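Local structure of arginase (Thermus thermophilus, 2EF5) at the interface of chains A and B. The protein catalyses the hydrolysis of L-arginine to urea and L-ornithine, using two manganese ions per subunit. Numbering follows the deposited sequence. Chains: chain A/B, Arginase.

The interface of chains A and B. Residues chain A 108-111, 211; chain B 158-161, 181.
As modelled, the poorly ordered guanidinium of A:Arg110 lies between the backbone N of B:Pro159 and the side-chain CD of B:Lys160, where two copies of an arginase-family enzyme meet. The N of B:Pro159 sits above one face of that plane, toward its rim. CD of B:Lys160 covers the opposite face, again toward the rim. The backbone N of B:Asp161 lies in plane at the edge. The carboxylate of B:Asp158 meets A:Arg110 tip to tip, its plane turned roughly 14° from the guanidinium. A loop of chain A, just after helix 99-107, meets the 3-10 helix 159-161 of chain B and the residue before it. The patch lies between two subunits of the deposited six-chain assembly; the coordinates alone do not show whether it also forms in solution.

The chain of A:Arg110 bends at chi2 (3°, an eclipsed torsion in keeping with the doubtful model) and chi3 (109°). It overlaps B:Asp158 and the start of B:Lys160 too closely to be real. The salt bridge between A:Arg110 and the carboxylate of B:Asp158 is therefore best read as a pairing of charges without reliable geometry. B:Lys160 carries its amine NZ toward the carbonyl O of A:Gly109, but that approach is also modelled too short.

A water also links the chains. Water 1 lies 2.9 Å from the carbonyl O of A:Arg111. The same water is 2.5 Å from carboxylate OD2 of B:Asp158, a short and less certain link.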
# COMPACT_ATOMS: atom_id res chain seq x y z
N ARG A 108 5.60 12.12 -24.22
CA ARG A 108 6.41 13.27 -24.60
C ARG A 108 7.14 13.90 -23.42
O ARG A 108 7.15 15.12 -23.28
CB ARG A 108 5.54 14.34 -25.27
CG ARG A 108 4.97 13.91 -26.60
CD ARG A 108 4.46 15.11 -27.39
NE ARG A 108 4.29 14.74 -28.79
CZ ARG A 108 5.28 14.29 -29.55
NH1 ARG A 108 6.50 14.16 -29.05
NH2 ARG A 108 5.03 13.93 -30.80
N GLY A 109 7.77 13.06 -22.60
CA GLY A 109 8.51 13.52 -21.43
C GLY A 109 7.62 14.14 -20.38
O GLY A 109 8.08 14.54 -19.31
N ARG A 110 6.33 14.18 -20.67
CA ARG A 110 5.38 14.80 -19.76
C ARG A 110 4.55 13.87 -18.84
O ARG A 110 4.43 12.68 -19.09
CB ARG A 110 4.45 15.72 -20.58
CG ARG A 110 3.99 16.88 -19.80
CD ARG A 110 4.70 16.76 -18.38
NE ARG A 110 5.75 17.75 -18.12
CZ ARG A 110 5.71 19.00 -18.54
NH1 ARG A 110 4.71 19.40 -19.33
NH2 ARG A 110 6.60 19.86 -18.09
N ARG A 111 4.01 14.43 -17.76
CA ARG A 111 3.22 13.67 -16.80
C ARG A 111 1.84 13.33 -17.35
O ARG A 111 0.98 14.20 -17.49
CB ARG A 111 3.04 14.43 -15.48
CG ARG A 111 2.28 13.61 -14.41
CD ARG A 111 1.98 14.43 -13.15
NE ARG A 111 1.29 13.65 -12.12
CZ ARG A 111 0.77 14.16 -11.00
NH1 ARG A 111 0.86 15.47 -10.76
NH2 ARG A 111 0.16 13.37 -10.12
N PRO A 211 -3.21 14.90 -18.89
CA PRO A 211 -3.64 14.44 -20.21
C PRO A 211 -3.82 12.94 -19.99
O PRO A 211 -3.21 12.37 -19.08
CB PRO A 211 -2.45 14.79 -21.11
CG PRO A 211 -1.27 14.86 -20.16
CD PRO A 211 -1.86 15.50 -18.93
N ASP B 158 0.63 21.28 -17.59
CA ASP B 158 1.81 20.51 -17.40
C ASP B 158 3.04 21.39 -17.30
O ASP B 158 3.17 22.39 -18.00
CB ASP B 158 1.93 19.48 -18.50
CG ASP B 158 2.69 18.31 -18.06
OD1 ASP B 158 3.81 18.54 -17.58
OD2 ASP B 158 2.18 17.16 -18.14
N PRO B 159 3.96 21.04 -16.40
CA PRO B 159 5.16 21.87 -16.26
C PRO B 159 5.97 22.30 -17.49
O PRO B 159 6.53 23.38 -17.54
CB PRO B 159 5.99 21.09 -15.24
CG PRO B 159 4.93 20.41 -14.39
CD PRO B 159 3.96 19.93 -15.42
N LYS B 160 5.99 21.46 -18.52
CA LYS B 160 6.75 21.70 -19.76
C LYS B 160 5.93 22.58 -20.68
O LYS B 160 6.43 23.04 -21.69
CB LYS B 160 7.09 20.36 -20.48
CG LYS B 160 8.26 19.58 -19.77
CD LYS B 160 8.21 18.07 -20.16
CE LYS B 160 9.19 17.19 -19.32
NZ LYS B 160 9.79 15.94 -19.97
N ASP B 161 4.68 22.83 -20.32
CA ASP B 161 3.82 23.70 -21.12
C ASP B 161 3.72 25.06 -20.40
O ASP B 161 2.80 25.84 -20.65
CB ASP B 161 2.42 23.10 -21.29
CG ASP B 161 2.44 21.76 -22.04
OD1 ASP B 161 3.31 21.57 -22.92
OD2 ASP B 161 1.56 20.91 -21.76
N ALA B 181 10.72 20.22 -11.67
CA ALA B 181 9.60 20.19 -12.60
C ALA B 181 9.98 20.44 -14.05
O ALA B 181 9.20 20.14 -14.95
CB ALA B 181 8.54 21.19 -12.16
O HOH W 1 0.20 16.86 -16.64